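Local coordinates for uncharacterized protein (Streptomyces malaysiense, PDB 6ZYL) that catalyses the beta-hydroxylation of thioholgamide as a non-heme monooxygenase, probably with iron and 2-oxoglutarate, at residues Lys288-Asn291 / Gln292-Asn296; Trp147-Leu150 / Thr151-Ile155. All blocks are in the same frame, centred on the assembly; numbering follows the deposited sequence.

Contact 1: Lys288-Asn291 / Gln292-Asn296; sequences KRIN and QTVQN
I290 O and V294 N are joined by the straightest backbone bond across these last two turns of helix 273-295, 2.9 Å with an N-H...O angle of 170°. T293 N reaches R289 O in the same i to i-4 pattern at 3.0 Å. Around these the bonding is less regular: Q292 N is shared between K288 O and, weakly, R289 O, and Q295 N reaches N291 O only weakly, just before N296 leaves helical geometry. The hydroxyl of T293 lies between its own backbone N and carbonyl carbon (chi1 74°); OG1 hydrogen-bonds Y133 O and lies 3.1 Å from I290 O. Apolar contact is slight, the CG2 methyls of I290 and V294 meeting at 4.2 Å as the two side chains cross. On the exposed side the Q295 chain is folded by its CB-CG torsion (chi2 -47°), and its NE2 donates to a water at 2.6 Å. R289 turns inward to a salt bridge with D248 and hydrogen bonds to G135 O and A245 O. Helix 273-295 thus docks on neighbouring loops through R289 and T293, while N291 O, given only a weak bond by Q295 N, takes a second weak one from the water on Q295 NE2.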
loop_
_atom_site.group_PDB
_atom_site.type_symbol
_atom_site.label_atom_id
_atom_site.label_comp_id
_atom_site.label_asym_id
_atom_site.label_seq_id
_atom_site.Cartn_x
_atom_site.Cartn_y
_atom_site.Cartn_z
ATOM N N LYS A 288 17.274 4.098 1.911
ATOM C CA LYS A 288 18.327 3.854 2.890
ATOM C C LYS A 288 17.819 2.953 4.007
ATOM O O LYS A 288 18.506 2.010 4.419
ATOM C CB LYS A 288 18.836 5.175 3.466
ATOM C CG LYS A 288 19.812 5.926 2.575
ATOM C CD LYS A 288 20.127 7.298 3.164
ATOM C CE LYS A 288 21.114 8.068 2.303
ATOM N NZ LYS A 288 21.271 9.477 2.765
ATOM N N ARG A 289 16.608 3.227 4.503
ATOM C CA ARG A 289 16.004 2.380 5.525
ATOM C C ARG A 289 15.798 0.963 5.006
ATOM O O ARG A 289 16.198 -0.014 5.651
ATOM C CB ARG A 289 14.667 2.975 5.974
ATOM C CG ARG A 289 14.747 4.319 6.681
ATOM C CD ARG A 289 13.633 4.444 7.736
ATOM N NE ARG A 289 13.743 3.374 8.722
ATOM C CZ ARG A 289 12.780 2.503 9.005
ATOM N NH1 ARG A 289 11.601 2.580 8.402
ATOM N NH2 ARG A 289 13.000 1.556 9.905
ATOM N N ILE A 290 15.165 0.831 3.838
ATOM C CA ILE A 290 14.899 -0.491 3.273
ATOM C C ILE A 290 16.203 -1.256 3.088
ATOM O O ILE A 290 16.322 -2.421 3.483
ATOM C CB ILE A 290 14.136 -0.365 1.943
ATOM C CG1 ILE A 290 12.817 0.389 2.133
ATOM C CG2 ILE A 290 13.894 -1.746 1.340
ATOM C CD1 ILE A 290 11.887 -0.219 3.160
ATOM N N ASN A 291 17.196 -0.614 2.464
ATOM C CA ASN A 291 18.500 -1.247 2.290
ATOM C C ASN A 291 19.025 -1.777 3.617
ATOM O O ASN A 291 19.644 -2.847 3.671
ATOM C CB ASN A 291 19.497 -0.252 1.694
ATOM C CG ASN A 291 19.227 0.048 0.235
ATOM O OD1 ASN A 291 18.512 -0.689 -0.441
ATOM N ND2 ASN A 291 19.805 1.139 -0.261
ATOM N N GLN A 292 18.759 -1.049 4.703
ATOM C CA GLN A 292 19.312 -1.404 6.005
ATOM C C GLN A 292 18.599 -2.615 6.591
ATOM O O GLN A 292 19.243 -3.547 7.091
ATOM C CB GLN A 292 19.212 -0.202 6.950
ATOM C CG GLN A 292 20.202 -0.205 8.094
ATOM C CD GLN A 292 21.592 0.211 7.666
ATOM O OE1 GLN A 292 22.557 -0.533 7.849
ATOM N NE2 GLN A 292 21.706 1.408 7.102
ATOM N N THR A 293 17.265 -2.615 6.558
ATOM C CA THR A 293 16.528 -3.756 7.090
ATOM C C THR A 293 16.813 -5.017 6.281
ATOM O O THR A 293 16.948 -6.112 6.845
ATOM C CB THR A 293 15.025 -3.463 7.098
ATOM O OG1 THR A 293 14.518 -3.533 5.759
ATOM C CG2 THR A 293 14.737 -2.086 7.677
ATOM N N VAL A 294 16.901 -4.886 4.955
ATOM C CA VAL A 294 17.206 -6.037 4.114
ATOM C C VAL A 294 18.557 -6.627 4.487
ATOM O O VAL A 294 18.779 -7.836 4.344
ATOM C CB VAL A 294 17.162 -5.637 2.626
ATOM C CG1 VAL A 294 17.813 -6.710 1.766
ATOM C CG2 VAL A 294 15.726 -5.382 2.187
ATOM N N GLN A 295 19.481 -5.790 4.968
ATOM C CA GLN A 295 20.807 -6.282 5.329
ATOM C C GLN A 295 20.773 -7.084 6.623
ATOM O O GLN A 295 21.602 -7.982 6.819
ATOM C CB GLN A 295 21.782 -5.112 5.468
ATOM C CG GLN A 295 22.310 -4.601 4.153
ATOM C CD GLN A 295 22.786 -5.722 3.246
ATOM O OE1 GLN A 295 23.742 -6.430 3.565
ATOM N NE2 GLN A 295 22.102 -5.904 2.120
ATOM N N ASN A 296 19.833 -6.773 7.514
ATOM C CA ASN A 296 19.705 -7.458 8.792
ATOM C C ASN A 296 18.776 -8.661 8.712
ATOM O O ASN A 296 18.315 -9.148 9.751
ATOM C CB ASN A 296 19.218 -6.478 9.861
ATOM C CG ASN A 296 20.019 -5.190 9.868
ATOM O OD1 ASN A 296 21.095 -5.115 9.272
ATOM N ND2 ASN A 296 19.494 -4.166 10.531
HETATM O O HOH W 1 20.985 -3.964 0.855
#

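Contact 2: Trp147-Leu150 / Thr151-Ile155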
loop_
_atom_site.group_PDB
_atom_site.type_symbol
_atom_site.label_atom_id
_atom_site.label_comp_id
_atom_site.label_asym_id
_atom_site.label_seq_id
_atom_site.Cartn_x
_atom_site.Cartn_y
_atom_site.Cartn_z
ATOM N N TRP A 147 -5.661 -1.216 0.234
ATOM C CA TRP A 147 -5.402 -1.801 -1.081
ATOM C C TRP A 147 -6.568 -1.408 -1.981
ATOM O O TRP A 147 -7.623 -2.048 -1.957
ATOM C CB TRP A 147 -5.264 -3.311 -0.935
ATOM C CG TRP A 147 -4.686 -4.065 -2.085
ATOM C CD1 TRP A 147 -3.390 -4.057 -2.508
ATOM C CD2 TRP A 147 -5.380 -4.991 -2.925
ATOM N NE1 TRP A 147 -3.237 -4.912 -3.574
ATOM C CE2 TRP A 147 -4.445 -5.496 -3.851
ATOM C CE3 TRP A 147 -6.704 -5.437 -2.991
ATOM C CZ2 TRP A 147 -4.793 -6.424 -4.831
ATOM C CZ3 TRP A 147 -7.047 -6.360 -3.965
ATOM C CH2 TRP A 147 -6.096 -6.843 -4.871
ATOM N N VAL A 148 -6.375 -0.352 -2.763
ATOM C CA VAL A 148 -7.445 0.232 -3.565
ATOM C C VAL A 148 -7.463 -0.428 -4.936
ATOM O O VAL A 148 -6.434 -0.495 -5.620
ATOM C CB VAL A 148 -7.271 1.754 -3.694
ATOM C CG1 VAL A 148 -8.407 2.345 -4.522
ATOM C CG2 VAL A 148 -7.201 2.407 -2.325
ATOM N N ALA A 149 -8.639 -0.893 -5.348
ATOM C CA ALA A 149 -8.820 -1.521 -6.652
ATOM C C ALA A 149 -9.095 -0.439 -7.690
ATOM O O ALA A 149 -10.155 0.196 -7.672
ATOM C CB ALA A 149 -9.962 -2.534 -6.611
ATOM N N LEU A 150 -8.138 -0.222 -8.595
ATOM C CA LEU A 150 -8.367 0.686 -9.711
ATOM C C LEU A 150 -9.073 -0.021 -10.860
ATOM O O LEU A 150 -9.826 0.616 -11.604
ATOM C CB LEU A 150 -7.044 1.285 -10.185
ATOM C CG LEU A 150 -6.312 2.164 -9.169
ATOM C CD1 LEU A 150 -5.081 2.804 -9.804
ATOM C CD2 LEU A 150 -7.228 3.232 -8.591
ATOM N N THR A 151 -8.826 -1.317 -11.025
ATOM C CA THR A 151 -9.652 -2.212 -11.820
ATOM C C THR A 151 -10.422 -3.135 -10.882
ATOM O O THR A 151 -10.124 -3.229 -9.689
ATOM C CB THR A 151 -8.803 -3.054 -12.784
ATOM O OG1 THR A 151 -7.881 -3.853 -12.031
ATOM C CG2 THR A 151 -8.042 -2.172 -13.758
ATOM N N ASP A 152 -11.417 -3.829 -11.431
ATOM C CA ASP A 152 -12.013 -4.941 -10.703
ATOM C C ASP A 152 -10.929 -5.944 -10.318
ATOM O O ASP A 152 -9.920 -6.093 -11.012
ATOM C CB ASP A 152 -13.072 -5.646 -11.552
ATOM C CG ASP A 152 -14.312 -4.805 -11.777
ATOM O OD1 ASP A 152 -14.606 -3.918 -10.947
ATOM O OD2 ASP A 152 -15.000 -5.044 -12.791
ATOM N N THR A 153 -11.134 -6.639 -9.203
ATOM C CA THR A 153 -10.321 -7.797 -8.848
ATOM C C THR A 153 -11.223 -9.023 -8.857
ATOM O O THR A 153 -12.274 -9.030 -8.207
ATOM C CB THR A 153 -9.637 -7.629 -7.488
ATOM O OG1 THR A 153 -10.618 -7.521 -6.452
ATOM C CG2 THR A 153 -8.744 -6.391 -7.497
ATOM N N THR A 154 -10.821 -10.041 -9.612
ATOM C CA THR A 154 -11.625 -11.231 -9.848
ATOM C C THR A 154 -10.818 -12.463 -9.465
ATOM O O THR A 154 -9.627 -12.381 -9.152
ATOM C CB THR A 154 -12.057 -11.327 -11.316
ATOM O OG1 THR A 154 -10.961 -11.810 -12.104
ATOM C CG2 THR A 154 -12.492 -9.966 -11.842
ATOM N N ILE A 155 -11.474 -13.624 -9.508
ATOM C CA ILE A 155 -10.780 -14.861 -9.175
ATOM C C ILE A 155 -9.706 -15.218 -10.190
ATOM O O ILE A 155 -8.870 -16.088 -9.914
ATOM C CB ILE A 155 -11.761 -16.046 -9.045
ATOM C CG1 ILE A 155 -12.445 -16.343 -10.382
ATOM C CG2 ILE A 155 -12.799 -15.770 -7.968
ATOM C CD1 ILE A 155 -13.092 -17.725 -10.445
#
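T151 OG1 is gripped twice: it donates to D152 O at 3.2 Å, reaching that oxygen from above the carbonyl plane, and is hydrogen-bonded to F230 N of strand 229-237. Both bonds lie where the chain leaves strand 143-149. Inside the bend, A149 points its CB into the following segment, 3.2 Å from T151 O and 4.1 Å from T153 CG2. Strand 143-149 runs between 209-212 and 229-237 in the major sheet of what is, as in other PhyH-family enzymes, a double-stranded beta-helix (jelly-roll) core, and the chain here curls back over one face of that sheet. T153 and W147 approach from opposite directions. The methyl CG2 of T153 meets the far corner of the indole obliquely, 3.8 Å from W147 CH2 and 3.9 Å from CZ3. With CG anti to the backbone N (chi1 -166°), the tryptophan side chain reaches back to the T153 methyl; T159, V202 and L204 also touch it. T153 OG1 hydrogen-bonds V202 O and, weakly, L204 N, leaving the methyl for the ring; N231 touches both A149 and T153. The indole NE1 hydrogen-bonds O41 of a tartaric acid molecule that probably came from the crystallisation liquor.

Contacts 1 and 2 lie on opposite sides of the chain's centre, their own centres 30 Å apart and their nearest atoms about 17 Å apart, so they do not touch. Contact 2 is buried at the exit of a core strand, and the side chain of W147 in it is about 3 Å from a bound tartaric acid, which may mark a pocket. Contact 1 lies at the surface, near the C-terminal end of the model. Along the chain, strand 229-237, which flanks residues 147-150, is followed by strand 242-243 and then by A245 and D248, both partners of R289. Strand 242-243 in turn pairs with strand 136-137, which directly follows Y133-G135 beside contact 1.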